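Local coordinates for fructosyl amine: oxygen oxidoreductase (Aspergillus fumigatus, PDB 3DJE), which uses a bound FAD and molecular oxygen to oxidise fructosyl amines, the sugar adducts of amino acids, and so removes the sugar from them, at residues 189-194 with 199-204; 20-25 with 174-179; 155-160 with 254-259. All coordinates share one frame; numbering follows the deposited sequence.

Contact 1 of 3, residues 189-194 with 199-204. Unlike the reference sequence in segment 199-204: Ala203 (reference Gly).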
loop_
_atom_site.group_PDB
_atom_site.type_symbol
_atom_site.label_atom_id
_atom_site.label_comp_id
_atom_site.label_asym_id
_atom_site.label_seq_id
_atom_site.Cartn_x
_atom_site.Cartn_y
_atom_site.Cartn_z
ATOM N N THR A 189 18.488 -5.058 14.770
ATOM C CA THR A 189 17.786 -6.043 15.601
ATOM C C THR A 189 16.918 -5.330 16.611
ATOM O O THR A 189 17.207 -4.207 16.989
ATOM C CB THR A 189 18.771 -6.978 16.361
ATOM O OG1 THR A 189 18.031 -8.008 17.035
ATOM C CG2 THR A 189 19.627 -6.204 17.367
ATOM N N LEU A 190 15.828 -5.978 17.016
ATOM C CA LEU A 190 15.141 -5.533 18.223
ATOM C C LEU A 190 15.978 -5.979 19.428
ATOM O O LEU A 190 16.846 -6.871 19.310
ATOM C CB LEU A 190 13.724 -6.137 18.285
ATOM C CG LEU A 190 12.812 -5.788 17.096
ATOM C CD1 LEU A 190 11.472 -6.522 17.216
ATOM C CD2 LEU A 190 12.598 -4.273 16.986
ATOM N N ILE A 191 15.737 -5.338 20.565
ATOM C CA ILE A 191 16.392 -5.706 21.821
ATOM C C ILE A 191 15.546 -6.750 22.533
ATOM O O ILE A 191 14.467 -6.436 23.002
ATOM C CB ILE A 191 16.586 -4.490 22.757
ATOM C CG1 ILE A 191 17.476 -3.429 22.094
ATOM C CG2 ILE A 191 17.198 -4.927 24.109
ATOM C CD1 ILE A 191 17.463 -2.086 22.847
ATOM N N PHE A 192 16.051 -7.984 22.623
ATOM C CA PHE A 192 15.315 -9.075 23.292
ATOM C C PHE A 192 15.919 -9.327 24.662
ATOM O O PHE A 192 17.080 -9.735 24.776
ATOM C CB PHE A 192 15.339 -10.357 22.456
ATOM C CG PHE A 192 14.500 -10.283 21.199
ATOM C CD1 PHE A 192 13.160 -10.656 21.216
ATOM C CD2 PHE A 192 15.061 -9.852 19.994
ATOM C CE1 PHE A 192 12.385 -10.600 20.046
ATOM C CE2 PHE A 192 14.293 -9.794 18.822
ATOM C CZ PHE A 192 12.964 -10.169 18.854
ATOM N N GLU A 193 15.136 -9.049 25.695
ATOM C CA GLU A 193 15.634 -9.128 27.071
ATOM C C GLU A 193 14.528 -9.665 27.951
ATOM O O GLU A 193 13.419 -9.097 27.985
ATOM C CB GLU A 193 16.041 -7.726 27.538
ATOM C CG GLU A 193 16.534 -7.577 28.976
ATOM C CD GLU A 193 16.608 -6.098 29.372
ATOM O OE1 GLU A 193 15.800 -5.665 30.224
ATOM O OE2 GLU A 193 17.431 -5.353 28.796
ATOM N N ASN A 194 14.813 -10.772 28.637
ATOM C CA ASN A 194 13.845 -11.367 29.569
ATOM C C ASN A 194 12.443 -11.575 28.959
ATOM O O ASN A 194 11.417 -11.195 29.541
ATOM C CB ASN A 194 13.796 -10.542 30.861
ATOM C CG ASN A 194 15.102 -10.604 31.638
ATOM O OD1 ASN A 194 15.729 -11.662 31.724
ATOM N ND2 ASN A 194 15.524 -9.467 32.200
ATOM N N GLY A 199 13.243 -2.368 22.854
ATOM C CA GLY A 199 13.628 -1.306 21.905
ATOM C C GLY A 199 14.337 -1.900 20.706
ATOM O O GLY A 199 14.038 -3.033 20.292
ATOM N N ALA A 200 15.274 -1.138 20.146
ATOM C CA ALA A 200 15.985 -1.552 18.923
ATOM C C ALA A 200 17.424 -1.076 18.909
ATOM O O ALA A 200 17.782 -0.120 19.597
ATOM C CB ALA A 200 15.279 -1.003 17.685
ATOM N N VAL A 201 18.233 -1.740 18.096
ATOM C CA VAL A 201 19.610 -1.287 17.860
ATOM C C VAL A 201 19.719 -0.904 16.393
ATOM O O VAL A 201 19.278 -1.667 15.525
ATOM C CB VAL A 201 20.627 -2.395 18.163
ATOM C CG1 VAL A 201 22.057 -1.887 17.956
ATOM C CG2 VAL A 201 20.446 -2.924 19.587
ATOM N N THR A 202 20.325 0.258 16.119
ATOM C CA THR A 202 20.528 0.701 14.730
ATOM C C THR A 202 21.945 0.382 14.236
ATOM O O THR A 202 22.829 0.078 15.049
ATOM C CB THR A 202 20.184 2.191 14.535
ATOM O OG1 THR A 202 20.826 2.968 15.552
ATOM C CG2 THR A 202 18.667 2.396 14.655
ATOM N N ALA A 203 22.140 0.447 12.920
ATOM C CA ALA A 203 23.390 0.011 12.280
ATOM C C ALA A 203 24.612 0.856 12.650
ATOM O O ALA A 203 25.753 0.420 12.402
ATOM C CB ALA A 203 23.226 -0.001 10.776
ATOM N N ASP A 204 24.380 2.068 13.168
ATOM C CA ASP A 204 25.461 2.910 13.725
ATOM C C ASP A 204 25.903 2.455 15.121
ATOM O O ASP A 204 26.772 3.081 15.750
ATOM C CB ASP A 204 25.063 4.395 13.758
ATOM C CG ASP A 204 23.846 4.664 14.610
ATOM O OD1 ASP A 204 23.145 3.682 14.985
ATOM O OD2 ASP A 204 23.581 5.861 14.926
#

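Contact 2 of 3, residues 20-25 with 174-179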
loop_
_atom_site.group_PDB
_atom_site.type_symbol
_atom_site.label_atom_id
_atom_site.label_comp_id
_atom_site.label_asym_id
_atom_site.label_seq_id
_atom_site.Cartn_x
_atom_site.Cartn_y
_atom_site.Cartn_z
ATOM N N SER A 20 1.582 7.282 10.271
ATOM C CA SER A 20 0.223 7.438 10.822
ATOM C C SER A 20 0.247 7.284 12.351
ATOM O O SER A 20 -0.373 8.074 13.110
ATOM C CB SER A 20 -0.734 6.403 10.235
ATOM O OG SER A 20 -2.066 6.788 10.533
ATOM N N THR A 21 0.971 6.262 12.804
ATOM C CA THR A 21 1.107 5.999 14.226
ATOM C C THR A 21 1.787 7.173 14.946
ATOM O O THR A 21 1.320 7.611 16.006
ATOM C CB THR A 21 1.832 4.668 14.476
ATOM O OG1 THR A 21 1.102 3.610 13.841
ATOM C CG2 THR A 21 1.869 4.367 15.969
ATOM N N ALA A 22 2.874 7.688 14.366
ATOM C CA ALA A 22 3.585 8.834 14.943
ATOM C C ALA A 22 2.662 10.041 15.097
ATOM O O ALA A 22 2.618 10.683 16.155
ATOM C CB ALA A 22 4.797 9.179 14.093
ATOM N N LEU A 23 1.899 10.320 14.041
ATOM C CA LEU A 23 0.957 11.435 14.029
ATOM C C LEU A 23 -0.090 11.279 15.112
ATOM O O LEU A 23 -0.355 12.230 15.873
ATOM C CB LEU A 23 0.294 11.546 12.653
ATOM C CG LEU A 23 -0.761 12.655 12.549
ATOM C CD1 LEU A 23 -0.122 14.037 12.768
ATOM C CD2 LEU A 23 -1.481 12.559 11.192
ATOM N N HIS A 24 -0.686 10.087 15.195
ATOM C CA HIS A 24 -1.746 9.865 16.172
ATOM C C HIS A 24 -1.247 9.817 17.604
ATOM O O HIS A 24 -1.932 10.311 18.501
ATOM C CB HIS A 24 -2.623 8.691 15.772
ATOM C CG HIS A 24 -3.502 9.015 14.613
ATOM N ND1 HIS A 24 -4.598 9.844 14.731
ATOM C CD2 HIS A 24 -3.423 8.675 13.303
ATOM C CE1 HIS A 24 -5.179 9.972 13.548
ATOM N NE2 HIS A 24 -4.480 9.279 12.665
ATOM N N LEU A 25 -0.034 9.318 17.820
ATOM C CA LEU A 25 0.549 9.399 19.165
ATOM C C LEU A 25 0.681 10.867 19.564
ATOM O O LEU A 25 0.311 11.244 20.690
ATOM C CB LEU A 25 1.922 8.724 19.229
ATOM C CG LEU A 25 1.905 7.198 19.279
ATOM C CD1 LEU A 25 3.310 6.651 19.006
ATOM C CD2 LEU A 25 1.375 6.625 20.602
HETATM N N MSE A 174 4.949 18.544 16.141
HETATM C CA MSE A 174 4.328 18.229 17.422
HETATM C C MSE A 174 5.256 17.488 18.379
HETATM O O MSE A 174 4.839 17.085 19.466
HETATM C CB MSE A 174 3.042 17.448 17.212
HETATM C CG MSE A 174 2.021 18.248 16.441
HETATM SE SE MSE A 174 0.498 17.125 16.163
HETATM C CE MSE A 174 -0.267 17.214 17.943
ATOM N N GLY A 175 6.504 17.302 17.969
ATOM C CA GLY A 175 7.543 16.828 18.876
ATOM C C GLY A 175 8.130 15.458 18.593
ATOM O O GLY A 175 9.068 15.028 19.276
ATOM N N VAL A 176 7.598 14.766 17.586
ATOM C CA VAL A 176 8.127 13.441 17.246
ATOM C C VAL A 176 9.527 13.579 16.632
ATOM O O VAL A 176 9.775 14.451 15.776
ATOM C CB VAL A 176 7.174 12.664 16.302
ATOM C CG1 VAL A 176 7.803 11.318 15.852
ATOM C CG2 VAL A 176 5.808 12.440 16.969
ATOM N N LYS A 177 10.428 12.725 17.106
ATOM C CA LYS A 177 11.808 12.663 16.638
ATOM C C LYS A 177 11.879 11.675 15.482
ATOM O O LYS A 177 11.509 10.515 15.634
ATOM C CB LYS A 177 12.712 12.199 17.782
ATOM C CG LYS A 177 12.698 13.130 18.996
ATOM C CD LYS A 177 13.013 12.390 20.301
ATOM C CE LYS A 177 11.759 11.830 20.983
ATOM N NZ LYS A 177 10.620 12.795 21.050
ATOM N N PHE A 178 12.334 12.138 14.321
ATOM C CA PHE A 178 12.583 11.229 13.200
ATOM C C PHE A 178 14.071 11.064 13.018
ATOM O O PHE A 178 14.776 12.047 12.764
ATOM C CB PHE A 178 11.967 11.737 11.886
ATOM C CG PHE A 178 10.477 11.569 11.808
ATOM C CD1 PHE A 178 9.908 10.554 11.033
ATOM C CD2 PHE A 178 9.638 12.422 12.510
ATOM C CE1 PHE A 178 8.511 10.398 10.962
ATOM C CE2 PHE A 178 8.246 12.278 12.452
ATOM C CZ PHE A 178 7.678 11.263 11.679
ATOM N N VAL A 179 14.535 9.824 13.135
ATOM C CA VAL A 179 15.942 9.495 12.919
ATOM C C VAL A 179 16.010 8.637 11.659
ATOM O O VAL A 179 15.653 7.457 11.676
ATOM C CB VAL A 179 16.564 8.758 14.134
ATOM C CG1 VAL A 179 18.039 8.436 13.864
ATOM C CG2 VAL A 179 16.391 9.594 15.417
#

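Contact 3 of 3, residues 155-160 with 254-259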
loop_
_atom_site.group_PDB
_atom_site.type_symbol
_atom_site.label_atom_id
_atom_site.label_comp_id
_atom_site.label_asym_id
_atom_site.label_seq_id
_atom_site.Cartn_x
_atom_site.Cartn_y
_atom_site.Cartn_z
ATOM N N ALA A 155 -15.059 8.377 -4.723
ATOM C CA ALA A 155 -13.851 7.562 -4.916
ATOM C C ALA A 155 -12.914 8.360 -5.789
ATOM O O ALA A 155 -13.342 9.222 -6.563
ATOM C CB ALA A 155 -14.190 6.257 -5.598
ATOM N N GLY A 156 -11.629 8.065 -5.697
ATOM C CA GLY A 156 -10.682 8.834 -6.472
ATOM C C GLY A 156 -9.280 8.431 -6.126
ATOM O O GLY A 156 -8.972 7.239 -6.003
ATOM N N TRP A 157 -8.418 9.435 -6.021
ATOM C CA TRP A 157 -7.022 9.171 -5.715
ATOM C C TRP A 157 -6.432 10.198 -4.761
ATOM O O TRP A 157 -6.956 11.306 -4.625
ATOM C CB TRP A 157 -6.208 9.087 -7.012
ATOM C CG TRP A 157 -6.139 10.374 -7.784
ATOM C CD1 TRP A 157 -7.027 10.823 -8.740
ATOM C CD2 TRP A 157 -5.122 11.376 -7.678
ATOM N NE1 TRP A 157 -6.599 12.048 -9.237
ATOM C CE2 TRP A 157 -5.431 12.396 -8.612
ATOM C CE3 TRP A 157 -3.954 11.495 -6.906
ATOM C CZ2 TRP A 157 -4.634 13.553 -8.757
ATOM C CZ3 TRP A 157 -3.152 12.635 -7.071
ATOM C CH2 TRP A 157 -3.497 13.640 -7.989
ATOM N N ALA A 158 -5.359 9.807 -4.067
ATOM C CA ALA A 158 -4.623 10.739 -3.194
ATOM C C ALA A 158 -3.198 10.876 -3.653
ATOM O O ALA A 158 -2.612 9.900 -4.134
ATOM C CB ALA A 158 -4.623 10.255 -1.757
ATOM N N HIS A 159 -2.639 12.076 -3.497
ATOM C CA HIS A 159 -1.205 12.250 -3.704
ATOM C C HIS A 159 -0.449 11.649 -2.540
ATOM O O HIS A 159 -0.245 12.303 -1.506
ATOM C CB HIS A 159 -0.813 13.705 -3.940
ATOM C CG HIS A 159 0.542 13.833 -4.552
ATOM N ND1 HIS A 159 1.674 13.322 -3.954
ATOM C CD2 HIS A 159 0.937 14.328 -5.750
ATOM C CE1 HIS A 159 2.717 13.542 -4.737
ATOM N NE2 HIS A 159 2.296 14.146 -5.837
ATOM N N ALA A 160 -0.062 10.387 -2.702
ATOM C CA ALA A 160 0.431 9.594 -1.570
ATOM C C ALA A 160 1.694 10.167 -0.932
ATOM O O ALA A 160 1.755 10.364 0.300
ATOM C CB ALA A 160 0.638 8.109 -1.980
ATOM N N ILE A 254 -9.311 13.202 -15.380
ATOM C CA ILE A 254 -9.935 11.939 -15.773
ATOM C C ILE A 254 -10.090 11.042 -14.540
ATOM O O ILE A 254 -9.302 11.143 -13.591
ATOM C CB ILE A 254 -9.162 11.184 -16.899
ATOM C CG1 ILE A 254 -7.730 10.849 -16.472
ATOM C CG2 ILE A 254 -9.214 11.970 -18.230
ATOM C CD1 ILE A 254 -7.013 9.854 -17.394
ATOM N N PRO A 255 -11.110 10.173 -14.540
ATOM C CA PRO A 255 -11.248 9.266 -13.404
ATOM C C PRO A 255 -10.139 8.225 -13.390
ATOM O O PRO A 255 -9.470 8.022 -14.402
ATOM C CB PRO A 255 -12.602 8.593 -13.649
ATOM C CG PRO A 255 -12.813 8.681 -15.124
ATOM C CD PRO A 255 -12.184 9.992 -15.538
ATOM N N VAL A 256 -9.938 7.581 -12.245
ATOM C CA VAL A 256 -9.031 6.433 -12.180
ATOM C C VAL A 256 -9.654 5.323 -13.016
ATOM O O VAL A 256 -10.834 5.017 -12.862
ATOM C CB VAL A 256 -8.860 5.947 -10.738
ATOM C CG1 VAL A 256 -7.942 4.734 -10.688
ATOM C CG2 VAL A 256 -8.318 7.091 -9.870
ATOM N N ILE A 257 -8.853 4.740 -13.906
ATOM C CA ILE A 257 -9.299 3.646 -14.784
ATOM C C ILE A 257 -8.646 2.359 -14.284
ATOM O O ILE A 257 -7.427 2.258 -14.280
ATOM C CB ILE A 257 -8.902 3.921 -16.253
ATOM C CG1 ILE A 257 -9.513 5.243 -16.738
ATOM C CG2 ILE A 257 -9.271 2.727 -17.152
ATOM C CD1 ILE A 257 -11.033 5.284 -16.747
ATOM N N PHE A 258 -9.454 1.384 -13.865
ATOM C CA PHE A 258 -8.939 0.211 -13.161
ATOM C C PHE A 258 -9.623 -1.049 -13.679
ATOM O O PHE A 258 -10.846 -1.132 -13.683
ATOM C CB PHE A 258 -9.210 0.413 -11.665
ATOM C CG PHE A 258 -8.323 -0.386 -10.722
ATOM C CD1 PHE A 258 -7.589 0.274 -9.733
ATOM C CD2 PHE A 258 -8.277 -1.779 -10.759
ATOM C CE1 PHE A 258 -6.790 -0.432 -8.814
ATOM C CE2 PHE A 258 -7.468 -2.501 -9.844
ATOM C CZ PHE A 258 -6.728 -1.818 -8.869
ATOM N N ASN A 259 -8.835 -1.998 -14.175
ATOM C CA ASN A 259 -9.354 -3.322 -14.520
ATOM C C ASN A 259 -8.542 -4.324 -13.726
ATOM O O ASN A 259 -7.309 -4.364 -13.833
ATOM C CB ASN A 259 -9.257 -3.588 -16.028
ATOM C CG ASN A 259 -9.819 -4.949 -16.427
ATOM O OD1 ASN A 259 -9.366 -5.985 -15.949
ATOM N ND2 ASN A 259 -10.788 -4.948 -17.343
#

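Contact 1 of 3, residues 189-194 with 199-204
With chi1 at -61°, Ile191 sets CG1 beside its own backbone N, and the extended chi2 of 168° sends CD1 over the backbone at Gly199, 3.6 Å from Ala200 N. On the same run Ile191 CG1 comes 3.9 Å from Val201 CG2, a branch that also meets Thr189 CG2. Thr189 and Val201, the hydrogen-bonded pair, run alongside each other on one face of the hairpin. The threonine's chi1 of -174° gives its methyl to Val201 and turns Thr189 OG1 to the carbonyl of the following residue, Leu190 O, which accepts its hydrogen in the carbonyl plane on a lone pair at 2.8 Å.

Two backbone bonds tie the strands, Val201 N to Thr189 O and Ile191 N to Gly199 O, both 2.9 Å. Leu190 and Ala200 form the non-hydrogen-bonded pair and turn to the other face, where Leu190 CD2 and Ala200 CB are 4.3 Å apart and Val187 packs against Ala200. The short segments run antiparallel with a marked twist. This is a twisted beta hairpin, joined by strand 206-209 into the three-stranded meander that accompanies the Rossmann-type fold in many FAD-binding domains.

Contact 2 of 3, residues 20-25 with 174-179
Ala22 meets Val176 with both branches of the valine in play. Chi1 of 175° sets CG1 anti to the backbone N and CG2 beside that N, and the two methyls take different parts of the helix: Val176 CG1 stands 4.1 Å from Ala22 CB, while Val176 CG2 rests 3.7 Å from Ala22 O. The valine therefore straddles one residue of the helix, touching side chain and carbonyl together.

Phe178 comes in from further along the strand. Its CB does not head for the helix, yet with chi1 at -75° and the ring turned by a chi2 of -104° the far end swings round until Phe178 CZ is 4.3 Å from Ala22 CB, an oblique approach at ordinary packing distance. On its way the ring passes Ala168 and Ala171 of helix 160-173. At the other end of the contact the packing is looser: Leu23 sends CD1 to within 4.6 Å of the SE of selenomethionine Met174. No hydrogen bond crosses between the segments; what joins them is apolar packing and van der Waals contact with Ala22 O.

Gly175, with positive phi, ends helix 160-173 in a Schellman motif and turns the chain so that Val176 can face inward. Val35 of strand 33-37 touches both Ala22 and Val176, closing the apolar cluster. At Ala22, helix 16-27, whose first turn holds the last glycine of the probable dinucleotide-binding GxGxxG motif, lies against Val176 and Phe178 at the outermost strand, 177-180, of the mainly parallel sheet: the layered helix-on-sheet packing of a Rossmann-type FAD-binding domain.

Contact 3 of 3, residues 155-160 with 254-259
Trp157 and Val256 bring two sheets together: strand 156-158 is the central strand of a small antiparallel sheet near the FAD, and strand 256-259 belongs to the large mixed sheet that carries part of the substrate pocket. Their side chains cross at a slant, and no hydrogen bond joins the two segments.

Starting at CB, the tryptophan already touches its neighbour, since Trp157 CB sits 4.1 Å from Val256 CG2. Chi1 of 65° tucks CG between the backbone N and the carbonyl carbon, and Trp157 CG remains 4.5 Å from Val256 CG2. The next atom out, Trp157 CD1, is again 4.1 Å from Val256 CG2, so one methyl lies against the root of the side chain and the near corner of the indole. Beyond it the ring draws away: Trp157 NE1 is 5.3 Å from Val256 CG2 and turns its hydrogen to Glu267 OE2 instead. The benzene ring continues away from the valine, Trp157 CH2 ending 8.3 Å from Val256 CG2. The indole also stacks on the ring of His92. Together the stack and the NE1 bond hold the ring's rotation, while the polar edge of this buried indole is satisfied by a carboxylate.

From strand 256-259, the CB of Val256 heads toward the tryptophan, and chi1 of 179° puts CG2 beside the backbone N, where it makes the contact. Val256 also packs on Val54, an FAD-binding residue, and two residues on Phe258 touches the bound fructose analogue. Besides the tryptophan, Val256 CG2 meets the backbone of strand 156-158, standing 3.9 Å from Gly156 O.

All three contacts lie in the neighbourhood of the FAD. Contacts 1 and 2 sit on the same side of the chain's centre, their own centres about 20 Å apart and nearest atoms about 6 Å apart; strand 177-180 of contact 2 is the strand before 187-193 of contact 1, a short loop between them. Contact 3 is on the opposite side from contact 1, about 40 Å away between centres, and its centre is about 28 Å from that of contact 2. Helix 160-173 nevertheless connects contact 3 to contact 2, beginning at the end of segment 155-160 and finishing just before Val176. Side chains of all three approach the cofactor: Ala200 to about 8 Å, Phe178 to about 9 Å and Trp157 to about 7 Å. Contact 3 alone includes a residue of the substrate-analogue pocket.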